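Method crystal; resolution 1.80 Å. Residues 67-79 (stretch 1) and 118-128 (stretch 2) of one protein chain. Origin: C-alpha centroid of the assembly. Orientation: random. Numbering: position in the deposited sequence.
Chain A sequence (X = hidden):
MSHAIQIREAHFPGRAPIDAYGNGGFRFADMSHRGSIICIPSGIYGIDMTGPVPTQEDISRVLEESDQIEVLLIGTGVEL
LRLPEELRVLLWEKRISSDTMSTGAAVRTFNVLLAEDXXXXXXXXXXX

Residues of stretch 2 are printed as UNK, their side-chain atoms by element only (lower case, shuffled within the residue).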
# COMPACT_ATOMS: atom_id res chain seq x y z
N ASP A 67 -10.97 -3.50 -10.24
CA ASP A 67 -10.97 -4.39 -11.40
C ASP A 67 -9.56 -4.87 -11.75
O ASP A 67 -9.41 -5.92 -12.38
CB ASP A 67 -11.64 -3.74 -12.62
CG ASP A 67 -13.16 -4.02 -12.68
OD1 ASP A 67 -13.66 -4.94 -11.99
OD2 ASP A 67 -13.86 -3.33 -13.46
N GLN A 68 -8.53 -4.13 -11.34
CA GLN A 68 -7.13 -4.47 -11.68
C GLN A 68 -6.29 -4.87 -10.47
O GLN A 68 -5.08 -5.00 -10.57
CB GLN A 68 -6.45 -3.30 -12.41
CG GLN A 68 -6.80 -3.15 -13.89
CD GLN A 68 -7.93 -2.15 -14.14
OE1 GLN A 68 -8.42 -2.03 -15.28
NE2 GLN A 68 -8.35 -1.43 -13.10
N ILE A 69 -6.94 -5.04 -9.33
CA ILE A 69 -6.26 -5.39 -8.07
C ILE A 69 -6.89 -6.64 -7.50
O ILE A 69 -8.09 -6.65 -7.21
CB ILE A 69 -6.36 -4.22 -7.04
CG1 ILE A 69 -5.68 -2.96 -7.61
CG2 ILE A 69 -5.73 -4.62 -5.70
CD1 ILE A 69 -6.01 -1.68 -6.87
N GLU A 70 -6.09 -7.70 -7.34
CA GLU A 70 -6.55 -8.92 -6.64
C GLU A 70 -6.12 -8.95 -5.18
O GLU A 70 -6.82 -9.54 -4.34
CB GLU A 70 -6.00 -10.18 -7.30
CG GLU A 70 -6.51 -10.43 -8.71
CD GLU A 70 -6.55 -11.91 -9.05
OE1 GLU A 70 -7.16 -12.68 -8.26
OE2 GLU A 70 -5.99 -12.30 -10.10
N VAL A 71 -4.98 -8.35 -4.89
CA VAL A 71 -4.44 -8.40 -3.52
C VAL A 71 -3.90 -7.04 -3.08
O VAL A 71 -3.19 -6.36 -3.84
CB VAL A 71 -3.38 -9.56 -3.32
CG1 VAL A 71 -2.26 -9.45 -4.30
CG2 VAL A 71 -2.83 -9.59 -1.88
N LEU A 72 -4.30 -6.63 -1.87
CA LEU A 72 -3.80 -5.42 -1.26
C LEU A 72 -2.97 -5.74 -0.00
O LEU A 72 -3.47 -6.38 0.95
CB LEU A 72 -4.95 -4.47 -0.91
CG LEU A 72 -4.51 -3.20 -0.17
CD1 LEU A 72 -3.64 -2.29 -1.05
CD2 LEU A 72 -5.72 -2.46 0.34
N LEU A 73 -1.72 -5.30 0.00
CA LEU A 73 -0.88 -5.41 1.19
C LEU A 73 -0.98 -4.09 1.92
O LEU A 73 -0.94 -3.03 1.29
CB LEU A 73 0.57 -5.70 0.80
CG LEU A 73 0.74 -6.88 -0.16
CD1 LEU A 73 2.15 -6.96 -0.70
CD2 LEU A 73 0.35 -8.18 0.56
N ILE A 74 -1.17 -4.15 3.24
CA ILE A 74 -1.27 -2.96 4.04
C ILE A 74 -0.14 -2.94 5.06
O ILE A 74 -0.07 -3.79 5.98
CB ILE A 74 -2.65 -2.86 4.71
CG1 ILE A 74 -3.74 -2.87 3.62
CG2 ILE A 74 -2.75 -1.58 5.55
CD1 ILE A 74 -5.12 -3.21 4.12
N GLY A 75 0.75 -1.97 4.90
CA GLY A 75 1.88 -1.78 5.81
C GLY A 75 1.43 -0.82 6.87
O GLY A 75 1.18 0.36 6.57
N THR A 76 1.30 -1.32 8.11
CA THR A 76 0.74 -0.56 9.23
C THR A 76 1.79 0.01 10.19
O THR A 76 1.56 0.08 11.42
CB THR A 76 -0.28 -1.40 10.05
OG1 THR A 76 0.34 -2.59 10.53
CG2 THR A 76 -1.50 -1.76 9.21
N GLY A 77 2.93 0.39 9.63
CA GLY A 77 4.01 1.00 10.41
C GLY A 77 4.94 -0.03 11.04
O GLY A 77 5.25 -1.05 10.42
N VAL A 78 5.41 0.25 12.25
CA VAL A 78 6.39 -0.63 12.89
C VAL A 78 5.78 -1.90 13.45
O VAL A 78 6.47 -2.90 13.62
CB VAL A 78 7.26 0.08 13.99
CG1 VAL A 78 8.13 1.13 13.36
CG2 VAL A 78 6.40 0.67 15.11
N GLU A 79 4.49 -1.86 13.76
CA GLU A 79 3.80 -3.02 14.33
C GLU A 79 2.68 -3.43 13.40
O GLU A 79 2.07 -2.59 12.74
CB GLU A 79 3.21 -2.68 15.70
CG GLU A 79 4.24 -2.45 16.79
CD GLU A 79 5.02 -3.70 17.13
OE1 GLU A 79 4.37 -4.73 17.44
OE2 GLU A 79 6.27 -3.64 17.10
N UNK A 118 1.91 -10.32 -10.27
CA UNK A 118 0.61 -10.48 -9.61
C UNK A 118 -0.11 -9.13 -9.63
O UNK A 118 0.56 -8.08 -9.63
c UNK A 118 1.50 -13.38 -8.68
c UNK A 118 -0.15 -14.58 -7.27
n UNK A 118 0.79 -14.94 -6.41
n UNK A 118 -1.41 -14.94 -7.05
c UNK A 118 0.78 -10.94 -8.16
n UNK A 118 0.16 -13.85 -8.34
c UNK A 118 1.81 -12.07 -7.93
N UNK A 119 -1.44 -9.15 -9.66
CA UNK A 119 -2.24 -7.93 -9.56
C UNK A 119 -2.22 -7.42 -8.11
O UNK A 119 -3.22 -7.50 -7.40
c UNK A 119 -3.69 -8.17 -10.07
N UNK A 120 -1.07 -6.90 -7.69
CA UNK A 120 -0.84 -6.50 -6.29
C UNK A 120 -0.82 -4.99 -6.14
O UNK A 120 -0.33 -4.24 -7.03
c UNK A 120 1.69 -6.59 -6.49
c UNK A 120 0.64 -6.96 -4.21
c UNK A 120 0.49 -7.13 -5.75
N UNK A 121 -1.36 -4.54 -5.01
CA UNK A 121 -1.37 -3.14 -4.62
C UNK A 121 -0.81 -3.08 -3.21
O UNK A 121 -0.84 -4.08 -2.49
c UNK A 121 -2.80 -2.57 -4.65
N UNK A 122 -0.32 -1.92 -2.81
CA UNK A 122 0.15 -1.72 -1.44
C UNK A 122 -0.25 -0.36 -0.91
O UNK A 122 -0.21 0.63 -1.64
c UNK A 122 1.67 -1.87 -1.38
N UNK A 123 -0.66 -0.31 0.36
CA UNK A 123 -0.85 0.93 1.07
C UNK A 123 0.21 0.93 2.14
O UNK A 123 0.24 0.03 2.97
c UNK A 123 -2.33 3.48 1.88
c UNK A 123 -2.24 0.97 1.70
c UNK A 123 -2.56 2.17 2.59
c UNK A 123 -4.02 2.11 3.09
N UNK A 124 1.09 1.92 2.14
CA UNK A 124 2.26 1.86 3.02
C UNK A 124 2.37 3.07 3.93
O UNK A 124 2.64 4.17 3.45
c UNK A 124 3.55 0.53 1.17
c UNK A 124 4.69 0.64 0.18
c UNK A 124 3.53 1.69 2.18
c UNK A 124 3.63 -0.83 1.86
N UNK A 125 2.17 2.87 5.23
CA UNK A 125 2.42 3.93 6.20
C UNK A 125 3.91 4.12 6.35
O UNK A 125 4.62 3.18 6.65
c UNK A 125 2.22 6.67 10.54
c UNK A 125 2.83 4.51 9.66
c UNK A 125 1.23 5.86 8.49
c UNK A 125 1.36 6.85 9.46
c UNK A 125 1.97 4.68 8.58
c UNK A 125 1.81 3.60 7.54
c UNK A 125 2.95 5.50 10.65
N UNK A 126 4.36 5.35 6.16
CA UNK A 126 5.79 5.67 6.20
C UNK A 126 6.25 5.65 7.64
O UNK A 126 5.69 6.33 8.48
c UNK A 126 6.03 7.02 5.61
N UNK A 127 7.29 4.86 7.90
CA UNK A 127 7.87 4.74 9.24
C UNK A 127 9.18 5.51 9.33
O UNK A 127 9.84 5.79 8.32
c UNK A 127 9.00 2.55 8.60
c UNK A 127 8.15 3.25 9.64
c UNK A 127 6.87 2.49 9.86
N UNK A 128 9.56 5.85 10.57
CA UNK A 128 10.89 6.39 10.84
C UNK A 128 11.93 5.32 10.53
O UNK A 128 13.00 5.62 10.00
OXT UNK A 128 11.71 4.12 10.81
o UNK A 128 9.88 10.20 11.69
c UNK A 128 11.01 6.84 12.29
c UNK A 128 10.72 9.32 11.99
o UNK A 128 11.95 9.43 11.75
c UNK A 128 10.20 8.06 12.65

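Position 118 has seven side-chain atoms: three carbons, a nitrogen, then a carbon carrying two more nitrogens. The residue is Arg118. It makes no close contact with stretch 1.

Position 119 has one side-chain carbon, CB, which points toward stretch 1 and lies 3.5 Å from Gln68 O. It is Ala119. Its O accepts two hydrogen bonds, from Glu70 N at 2.9 Å and from Val71 N at 3.2 Å.

Position 120 has three carbons, forked at the first. This is Val120. Its CG2 is 3.8 Å from Val71 CG1 and 3.8 Å from Leu73 CD1.

Position 121 has a single carbon, which touches two larger side chains: CB is 3.7 Å from Ile69 CG2 and 3.7 Å from Leu72 CD1. It is Ala121. Its N donates to Val71 O at 2.8 Å, and its O accepts from Leu73 N at 2.9 Å.

Position 122 again has one carbon; CB is 3.9 Å from Leu73 O. It is Ala122. Its CA approaches Leu73 O at 3.2 Å in a CA-H...O contact.

Position 123 has four carbons, forked at the second. CB is 4.5 Å from Leu72 CD1. It is Leu123. Its N donates to Leu73 O at 2.9 Å, and its O accepts from Gly75 N at 2.8 Å.

Position 124 has the same four carbons and fork, so it is Leu124. It pairs with Gly75. A CB on that glycine would sit a tight 3.3 Å from Leu124 CD2.

Position 125 has one carbon and then a six-carbon ring. It is Phe125. Gly77 CA lies at the ring edge, 3.8 Å from Phe125 CD2. Phe125 N donates to Gly75 O at 3.0 Å.

Position 126 has one carbon, pointing away from stretch 1. It is Ala126.

Position 127 has three carbons, forked at the first, and points toward stretch 1. It is Val127. Its CG1 is 3.3 Å from Gly77 CA and 4.0 Å from Val78 CG1.

Position 128 has three carbons, the third carrying two oxygens. With OXT on its backbone, it is the C-terminal Glu128.

The contact is a parallel strand pair. Within the ladder the bonds fall on odd-numbered residues: Val71, Leu73 and Gly75 with Ala119, Ala121, Leu123 and Phe125. Glu70 N adds one more, to Ala119 O. Side chains alternate too: Leu72, Ile74, Ala121 and Leu123 share one face; Val71, Leu73, Val120, Ala122 and Leu124 share the other. Farther along, Phe125 and Val127 pack against Gly77, which leaves room for them.

Stretch 2 118-128: RAVAALLFAVE
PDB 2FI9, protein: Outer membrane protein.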